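Local coordinates for protein endoglucanase (PDB 6VC5) that probably cleaves internal beta-1,4-glucosidic linkages in cellulose and related beta-glucans, as a family 8 glycoside hydrolase, at residues Phe244-Gly258 against Asn271-Leu285. Residues are numbered along the deposited sequence; the frame is centred on the assembly and turned at random. Where two conformers were deposited one is given.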
ATOM      1  N   PHE A 244     -10.918  -2.997 -15.443  1.00 13.45           N
ATOM      2  CA  PHE A 244     -11.231  -2.026 -14.398  1.00 12.39           C
ATOM      3  C   PHE A 244     -12.152  -0.930 -14.929  1.00 11.68           C
ATOM      4  O   PHE A 244     -13.070  -0.491 -14.231  1.00 12.96           O
ATOM      5  CB  PHE A 244      -9.946  -1.422 -13.812  1.00 11.91           C
ATOM      6  CG  PHE A 244      -9.229  -2.315 -12.830  1.00 12.58           C
ATOM      7  CD1 PHE A 244      -9.777  -2.595 -11.581  1.00 13.24           C
ATOM      8  CD2 PHE A 244      -7.995  -2.862 -13.149  1.00 11.76           C
ATOM      9  CE1 PHE A 244      -9.103  -3.415 -10.683  1.00 11.52           C
ATOM     10  CE2 PHE A 244      -7.313  -3.679 -12.251  1.00 14.01           C
ATOM     11  CZ  PHE A 244      -7.868  -3.956 -11.018  1.00 13.37           C
ATOM     12  N   SER A 245     -11.922  -0.476 -16.165  0.54 11.54           N
ATOM     13  CA  SER A 245     -12.754   0.579 -16.740  0.54 12.70           C
ATOM     14  C   SER A 245     -14.209   0.141 -16.844  0.54 12.94           C
ATOM     15  O   SER A 245     -15.121   0.918 -16.533  0.54 14.07           O
ATOM     16  CB  SER A 245     -12.219   0.979 -18.117  0.54 13.49           C
ATOM     17  OG  SER A 245     -10.922   1.546 -18.022  0.54 14.61           O
ATOM     18  N   ARG A 246     -14.445  -1.108 -17.261  1.00 13.41           N
ATOM     19  CA  ARG A 246     -15.813  -1.607 -17.365  1.00 15.27           C
ATOM     20  C   ARG A 246     -16.490  -1.617 -16.006  1.00 12.86           C
ATOM     21  O   ARG A 246     -17.685  -1.309 -15.891  1.00 12.81           O
ATOM     22  CB  ARG A 246     -15.805  -3.020 -17.947  1.00 16.36           C
ATOM     23  CG  ARG A 246     -16.452  -3.106 -19.306  1.00 21.20           C
ATOM     24  CD  ARG A 246     -16.488  -4.534 -19.809  1.00 22.41           C
ATOM     25  NE  ARG A 246     -15.167  -5.156 -19.803  1.00 24.24           N
ATOM     26  CZ  ARG A 246     -14.190  -4.851 -20.653  1.00 24.14           C
ATOM     27  NH1 ARG A 246     -13.023  -5.480 -20.580  1.00 23.00           N
ATOM     28  NH2 ARG A 246     -14.381  -3.924 -21.578  1.00 24.51           N
ATOM     29  N   PHE A 247     -15.732  -1.960 -14.966  1.00 11.50           N
ATOM     30  CA  PHE A 247     -16.257  -1.984 -13.608  1.00 10.67           C
ATOM     31  C   PHE A 247     -16.617  -0.577 -13.122  1.00 10.81           C
ATOM     32  O   PHE A 247     -17.745  -0.337 -12.671  1.00 11.80           O
ATOM     33  CB  PHE A 247     -15.227  -2.654 -12.690  1.00 10.87           C
ATOM     34  CG  PHE A 247     -15.598  -2.638 -11.239  1.00 10.77           C
ATOM     35  CD1 PHE A 247     -16.674  -3.383 -10.779  1.00 11.25           C
ATOM     36  CD2 PHE A 247     -14.863  -1.896 -10.333  1.00 12.52           C
ATOM     37  CE1 PHE A 247     -17.021  -3.375  -9.444  1.00 10.94           C
ATOM     38  CE2 PHE A 247     -15.207  -1.879  -8.992  1.00 12.78           C
ATOM     39  CZ  PHE A 247     -16.282  -2.619  -8.549  1.00 12.54           C
ATOM     40  N   TRP A 248     -15.678   0.374 -13.208  1.00  9.89           N
ATOM     41  CA  TRP A 248     -15.980   1.715 -12.716  1.00  9.37           C
ATOM     42  C   TRP A 248     -17.178   2.307 -13.441  1.00  9.41           C
ATOM     43  O   TRP A 248     -18.035   2.950 -12.825  1.00 12.52           O
ATOM     44  CB  TRP A 248     -14.815   2.678 -12.924  1.00 11.13           C
ATOM     45  CG  TRP A 248     -13.444   2.261 -12.510  1.00 11.29           C
ATOM     46  CD1 TRP A 248     -12.314   2.364 -13.274  1.00 11.86           C
ATOM     47  CD2 TRP A 248     -13.017   1.786 -11.226  1.00 12.26           C
ATOM     48  NE1 TRP A 248     -11.224   1.945 -12.562  1.00 13.37           N
ATOM     49  CE2 TRP A 248     -11.621   1.587 -11.303  1.00 12.48           C
ATOM     50  CE3 TRP A 248     -13.676   1.491 -10.029  1.00 13.65           C
ATOM     51  CZ2 TRP A 248     -10.869   1.101 -10.229  1.00 12.99           C
ATOM     52  CZ3 TRP A 248     -12.925   1.010  -8.956  1.00 14.10           C
ATOM     53  CH2 TRP A 248     -11.541   0.818  -9.069  1.00 14.59           C
ATOM     54  N   ASN A 249     -17.226   2.147 -14.761  1.00 10.11           N
ATOM     55  CA  ASN A 249     -18.260   2.799 -15.551  1.00 11.56           C
ATOM     56  C   ASN A 249     -19.627   2.138 -15.418  1.00 12.80           C
ATOM     57  O   ASN A 249     -20.643   2.803 -15.664  1.00 15.12           O
ATOM     58  CB  ASN A 249     -17.803   2.888 -17.003  1.00 14.63           C
ATOM     59  CG  ASN A 249     -16.727   3.937 -17.192  1.00 17.74           C
ATOM     60  OD1 ASN A 249     -16.927   5.101 -16.858  1.00 21.49           O
ATOM     61  ND2 ASN A 249     -15.574   3.527 -17.711  1.00 18.85           N
ATOM     62  N   HIS A 250     -19.683   0.868 -15.011  1.00 10.88           N
ATOM     63  CA  HIS A 250     -20.975   0.242 -14.741  1.00 11.66           C
ATOM     64  C   HIS A 250     -21.684   0.912 -13.578  1.00 12.20           C
ATOM     65  O   HIS A 250     -22.912   1.085 -13.602  1.00 13.63           O
ATOM     66  CB  HIS A 250     -20.812  -1.242 -14.419  1.00 14.07           C
ATOM     67  CG  HIS A 250     -22.114  -1.934 -14.150  1.00 16.71           C
ATOM     68  ND1 HIS A 250     -22.987  -2.300 -15.152  1.00 19.42           N
ATOM     69  CD2 HIS A 250     -22.684  -2.335 -12.988  1.00 17.03           C
ATOM     70  CE1 HIS A 250     -24.042  -2.892 -14.618  1.00 18.78           C
ATOM     71  NE2 HIS A 250     -23.885  -2.923 -13.307  1.00 17.77           N
ATOM     72  N   TYR A 251     -20.932   1.270 -12.536  1.00 10.30           N
ATOM     73  CA  TYR A 251     -21.524   1.877 -11.352  1.00 12.43           C
ATOM     74  C   TYR A 251     -21.563   3.393 -11.432  1.00 13.47           C
ATOM     75  O   TYR A 251     -22.522   4.007 -10.943  1.00 17.15           O
ATOM     76  CB  TYR A 251     -20.792   1.397 -10.093  1.00 13.71           C
ATOM     77  CG  TYR A 251     -21.169  -0.030  -9.757  1.00 15.76           C
ATOM     78  CD1 TYR A 251     -22.443  -0.326  -9.288  1.00 18.08           C
ATOM     79  CD2 TYR A 251     -20.270  -1.077  -9.941  1.00 17.73           C
ATOM     80  CE1 TYR A 251     -22.814  -1.617  -8.995  1.00 19.68           C
ATOM     81  CE2 TYR A 251     -20.635  -2.383  -9.648  1.00 18.69           C
ATOM     82  CZ  TYR A 251     -21.910  -2.640  -9.174  1.00 20.34           C
ATOM     83  OH  TYR A 251     -22.288  -3.928  -8.879  1.00 25.19           O
ATOM     84  N   GLY A 252     -20.567   4.006 -12.056  1.00 12.58           N
ATOM     85  CA  GLY A 252     -20.546   5.444 -12.210  1.00 12.01           C
ATOM     86  C   GLY A 252     -19.908   6.167 -11.032  1.00 11.25           C
ATOM     87  O   GLY A 252     -19.832   5.659  -9.911  1.00 12.08           O
ATOM     88  N   ALA A 253     -19.488   7.407 -11.302  1.00 11.56           N
ATOM     89  CA  ALA A 253     -18.744   8.188 -10.320  1.00 12.18           C
ATOM     90  C   ALA A 253     -19.555   8.471  -9.064  1.00 13.60           C
ATOM     91  O   ALA A 253     -18.971   8.674  -7.996  1.00 15.77           O
ATOM     92  CB  ALA A 253     -18.283   9.505 -10.949  1.00 13.24           C
ATOM     93  N   SER A 254     -20.882   8.492  -9.164  1.00 14.18           N
ATOM     94  CA  SER A 254     -21.740   8.796  -8.021  1.00 15.82           C
ATOM     95  C   SER A 254     -22.127   7.573  -7.199  1.00 13.27           C
ATOM     96  O   SER A 254     -22.765   7.733  -6.150  1.00 15.27           O
ATOM     97  CB  SER A 254     -23.017   9.512  -8.480  1.00 17.19           C
ATOM     98  OG  SER A 254     -22.719  10.748  -9.108  1.00 21.78           O
ATOM     99  N   ALA A 255     -21.749   6.355  -7.620  1.00 11.10           N
ATOM    100  CA  ALA A 255     -22.237   5.168  -6.929  1.00 11.61           C
ATOM    101  C   ALA A 255     -21.208   4.038  -6.900  1.00  9.66           C
ATOM    102  O   ALA A 255     -21.583   2.863  -6.953  1.00 10.47           O
ATOM    103  CB  ALA A 255     -23.566   4.695  -7.536  1.00 12.28           C
ATOM    104  N   LEU A 256     -19.920   4.361  -6.825  1.00  8.75           N
ATOM    105  CA  LEU A 256     -18.938   3.289  -6.733  1.00  7.21           C
ATOM    106  C   LEU A 256     -19.167   2.531  -5.427  1.00  8.42           C
ATOM    107  O   LEU A 256     -19.388   3.154  -4.384  1.00  8.76           O
ATOM    108  CB  LEU A 256     -17.511   3.853  -6.762  1.00  8.42           C
ATOM    109  CG  LEU A 256     -17.067   4.589  -8.036  1.00 10.10           C
ATOM    110  CD1 LEU A 256     -15.638   5.127  -7.871  1.00 11.11           C
ATOM    111  CD2 LEU A 256     -17.172   3.708  -9.272  1.00 11.19           C
ATOM    112  N   PRO A 257     -19.143   1.221  -5.445  1.00  7.79           N
ATOM    113  CA  PRO A 257     -19.382   0.454  -4.222  1.00  7.99           C
ATOM    114  C   PRO A 257     -18.174   0.451  -3.289  1.00  9.10           C
ATOM    115  O   PRO A 257     -17.091   0.471  -3.741  1.00  9.87           O
ATOM    116  CB  PRO A 257     -19.633  -0.951  -4.748  1.00 10.54           C
ATOM    117  CG  PRO A 257     -18.924  -1.009  -6.052  1.00 11.46           C
ATOM    118  CD  PRO A 257     -19.026   0.375  -6.635  1.00  9.28           C
ATOM    119  N   GLY A 258     -18.415   0.424  -2.002  1.00  8.00           N
ATOM    120  CA  GLY A 258     -17.330   0.235  -1.049  1.00  7.75           C
ATOM    121  C   GLY A 258     -16.755  -1.168  -1.087  1.00  7.75           C
ATOM    122  O   GLY A 258     -15.553  -1.367  -0.868  1.00  9.20           O
ATOM    123  N   ASN A 271     -22.036   3.557  -0.634  1.00  6.91           N
ATOM    124  CA  ASN A 271     -21.045   3.864  -1.652  1.00  6.69           C
ATOM    125  C   ASN A 271     -19.673   4.055  -1.011  1.00  7.70           C
ATOM    126  O   ASN A 271     -19.534   4.286   0.195  1.00 10.16           O
ATOM    127  CB  ASN A 271     -21.428   5.129  -2.427  1.00  6.82           C
ATOM    128  CG  ASN A 271     -22.788   5.028  -3.098  1.00 10.95           C
ATOM    129  OD1 ASN A 271     -23.106   4.050  -3.781  1.00 11.96           O
ATOM    130  ND2 ASN A 271     -23.592   6.072  -2.925  1.00 14.88           N
ATOM    131  N   ALA A 272     -18.654   3.958  -1.856  1.00  7.38           N
ATOM    132  CA  ALA A 272     -17.277   4.098  -1.443  1.00  7.97           C
ATOM    133  C   ALA A 272     -16.963   5.537  -1.052  1.00  9.25           C
ATOM    134  O   ALA A 272     -17.662   6.471  -1.452  1.00 10.73           O
ATOM    135  CB  ALA A 272     -16.391   3.724  -2.623  1.00 10.92           C
ATOM    136  N   PRO A 273     -15.897   5.742  -0.283  1.00 10.65           N
ATOM    137  CA  PRO A 273     -15.435   7.105  -0.005  1.00 10.72           C
ATOM    138  C   PRO A 273     -14.770   7.718  -1.225  1.00  9.68           C
ATOM    139  O   PRO A 273     -14.474   7.020  -2.209  1.00 11.11           O
ATOM    140  CB  PRO A 273     -14.413   6.889   1.116  1.00 10.52           C
ATOM    141  CG  PRO A 273     -13.833   5.540   0.795  1.00 11.19           C
ATOM    142  CD  PRO A 273     -15.013   4.723   0.319  1.00 11.27           C
ATOM    143  N   PRO A 274     -14.503   9.029  -1.189  1.00  9.94           N
ATOM    144  CA  PRO A 274     -13.889   9.703  -2.349  1.00 11.24           C
ATOM    145  C   PRO A 274     -12.541   9.152  -2.764  1.00  9.76           C
ATOM    146  O   PRO A 274     -12.169   9.306  -3.934  1.00 10.52           O
ATOM    147  CB  PRO A 274     -13.757  11.161  -1.885  1.00 12.76           C
ATOM    148  CG  PRO A 274     -14.791  11.323  -0.836  1.00 13.06           C
ATOM    149  CD  PRO A 274     -14.968   9.989  -0.172  1.00 11.98           C
ATOM    150  N   GLY A 275     -11.784   8.531  -1.860  1.00  8.28           N
ATOM    151  CA  GLY A 275     -10.525   7.938  -2.281  1.00  8.51           C
ATOM    152  C   GLY A 275     -10.684   6.898  -3.377  1.00  7.68           C
ATOM    153  O   GLY A 275      -9.794   6.739  -4.227  1.00  7.94           O
ATOM    154  N   TYR A 276     -11.800   6.148  -3.380  1.00  5.41           N
ATOM    155  CA  TYR A 276     -11.984   5.207  -4.484  1.00  6.52           C
ATOM    156  C   TYR A 276     -12.183   5.945  -5.798  1.00  7.83           C
ATOM    157  O   TYR A 276     -11.753   5.475  -6.856  1.00  8.11           O
ATOM    158  CB  TYR A 276     -13.229   4.346  -4.290  1.00  7.73           C
ATOM    159  CG  TYR A 276     -13.130   3.172  -3.367  1.00  7.25           C
ATOM    160  CD1 TYR A 276     -12.426   3.235  -2.167  1.00  8.47           C
ATOM    161  CD2 TYR A 276     -13.806   1.993  -3.666  1.00  7.93           C
ATOM    162  CE1 TYR A 276     -12.391   2.134  -1.297  1.00  8.96           C
ATOM    163  CE2 TYR A 276     -13.780   0.895  -2.802  1.00  6.18           C
ATOM    164  CZ  TYR A 276     -13.076   0.975  -1.622  1.00  7.37           C
ATOM    165  OH  TYR A 276     -13.047  -0.099  -0.760  1.00 10.47           O
ATOM    166  N   LEU A 277     -12.906   7.061  -5.758  1.00  7.59           N
ATOM    167  CA  LEU A 277     -13.087   7.855  -6.965  1.00  7.92           C
ATOM    168  C   LEU A 277     -11.751   8.373  -7.471  1.00  7.90           C
ATOM    169  O   LEU A 277     -11.526   8.436  -8.684  1.00  9.19           O
ATOM    170  CB  LEU A 277     -14.053   9.007  -6.679  1.00 10.95           C
ATOM    171  CG  LEU A 277     -14.335  10.015  -7.783  1.00 14.87           C
ATOM    172  CD1 LEU A 277     -14.980   9.337  -8.959  1.00 16.41           C
ATOM    173  CD2 LEU A 277     -15.234  11.104  -7.240  1.00 14.83           C
ATOM    174  N   ALA A 278     -10.850   8.740  -6.553  1.00  8.06           N
ATOM    175  CA  ALA A 278      -9.506   9.139  -6.960  1.00  8.66           C
ATOM    176  C   ALA A 278      -8.801   8.016  -7.716  1.00  8.46           C
ATOM    177  O   ALA A 278      -8.217   8.245  -8.780  1.00 10.27           O
ATOM    178  CB  ALA A 278      -8.701   9.550  -5.732  1.00  9.85           C
ATOM    179  N   VAL A 279      -8.860   6.786  -7.194  1.00  7.21           N
ATOM    180  CA  VAL A 279      -8.263   5.642  -7.888  1.00  8.99           C
ATOM    181  C   VAL A 279      -8.925   5.410  -9.246  1.00  8.73           C
ATOM    182  O   VAL A 279      -8.242   5.199 -10.256  1.00 10.14           O
ATOM    183  CB  VAL A 279      -8.346   4.391  -6.997  1.00  8.50           C
ATOM    184  CG1 VAL A 279      -7.842   3.179  -7.772  1.00  9.52           C
ATOM    185  CG2 VAL A 279      -7.511   4.584  -5.724  1.00 10.04           C
ATOM    186  N   ALA A 280     -10.260   5.410  -9.290  1.00  7.63           N
ATOM    187  CA  ALA A 280     -10.979   5.158 -10.538  1.00  9.25           C
ATOM    188  C   ALA A 280     -10.654   6.196 -11.596  1.00 11.23           C
ATOM    189  O   ALA A 280     -10.511   5.864 -12.772  1.00 12.71           O
ATOM    190  CB  ALA A 280     -12.485   5.149 -10.282  1.00 10.31           C
ATOM    191  N   SER A 281     -10.486   7.452 -11.186  0.55 11.61           N
ATOM    192  CA  SER A 281     -10.157   8.507 -12.127  0.55 12.59           C
ATOM    193  C   SER A 281      -8.782   8.285 -12.757  0.55 15.00           C
ATOM    194  O   SER A 281      -8.528   8.776 -13.860  0.55 17.78           O
ATOM    195  CB  SER A 281     -10.229   9.859 -11.395  0.55 13.09           C
ATOM    196  OG  SER A 281     -11.540  10.085 -10.876  0.55 13.47           O
ATOM    197  N   CYS A 282      -7.889   7.549 -12.083  1.00 15.48           N
ATOM    198  CA  CYS A 282      -6.568   7.296 -12.634  1.00 19.03           C
ATOM    199  C   CYS A 282      -6.549   6.036 -13.501  1.00 20.07           C
ATOM    200  O   CYS A 282      -5.544   5.759 -14.172  1.00 21.14           O
ATOM    201  CB  CYS A 282      -5.586   7.132 -11.484  1.00 22.33           C
ATOM    202  SG  CYS A 282      -5.274   8.639 -10.496  1.00 26.23           S
ATOM    203  N   THR A 283      -7.629   5.241 -13.488  1.00 17.83           N
ATOM    204  CA  THR A 283      -7.637   3.907 -14.087  1.00 17.40           C
ATOM    205  C   THR A 283      -8.914   3.644 -14.885  1.00 19.09           C
ATOM    206  O   THR A 283      -9.485   2.551 -14.836  1.00 19.23           O
ATOM    207  CB  THR A 283      -7.421   2.821 -13.032  1.00 17.20           C
ATOM    208  OG1 THR A 283      -8.421   2.930 -12.015  1.00 15.15           O
ATOM    209  CG2 THR A 283      -6.036   2.937 -12.390  1.00 18.49           C
ATOM    210  N   GLY A 284      -9.381   4.634 -15.642  1.00 17.35           N
ATOM    211  CA  GLY A 284     -10.381   4.399 -16.671  1.00 18.35           C
ATOM    212  C   GLY A 284     -11.770   4.953 -16.430  1.00 19.84           C
ATOM    213  O   GLY A 284     -12.633   4.800 -17.307  1.00 20.51           O
ATOM    214  N   LEU A 285     -12.020   5.621 -15.321  1.00 19.92           N
ATOM    215  CA  LEU A 285     -13.359   6.132 -15.124  1.00 22.59           C
ATOM    216  C   LEU A 285     -13.586   7.370 -15.965  1.00 28.31           C
ATOM    217  O   LEU A 285     -12.725   8.212 -16.056  1.00 28.16           O
ATOM    218  CB  LEU A 285     -13.642   6.410 -13.656  1.00 21.05           C
ATOM    219  CG  LEU A 285     -14.984   7.101 -13.413  1.00 21.97           C
ATOM    220  CD1 LEU A 285     -16.145   6.184 -13.722  1.00 21.52           C
ATOM    221  CD2 LEU A 285     -15.087   7.612 -11.988  1.00 22.59           C
TER
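Trp-248 lays its indole flat on the methyl of Ala-280, whose CB sits 3.7 Å from the centroid of the five-membered ring of Trp-248, a CH-pi contact; so small a side chain lets the ring lie close to the helix. At the ring's edge, NE1 of Trp-248 is shared between two weak, bent bonds, to Thr-283 O (2.9 Å) and Thr-283 OG1 (3.0 Å). With chi1 at 57°, Thr-283 OG1 stands between its own backbone N and carbonyl carbon and donates to Val-279 O of the helix. A phenylalanine in place of Trp-248 would probably leave both Thr-283 oxygens without this donor and uncover part of Ala-280. Leu-285 CD1 packs on Trp-248 CB, and Asn-249 ND2 donates to Gly-284 O (3.2 Å) while its OD1 accepts from Ala-286 N. Gly-284 suits its place because a CB at its backbone angles would jam against Thr-283 O.

Leu-256 CD1 rests 3.8 Å from Leu-277 CA, and Leu-256 O takes a nearly straight bond from Ala-272 N (2.8 Å, 167°). Tyr-276 OH donates in the carbonyl plane to Gly-258 O. Helix 225-232 backs Val-279 and Thr-283. Helices 238-251 and 274-282, joined by a long connection, are thus tied by Trp-248 and Asn-249 at one end, by the Ala-272 bond and a Pro-257–Asn-271 beta bridge at the other, within the (alpha/alpha)6 barrel of glycoside hydrolase family 8.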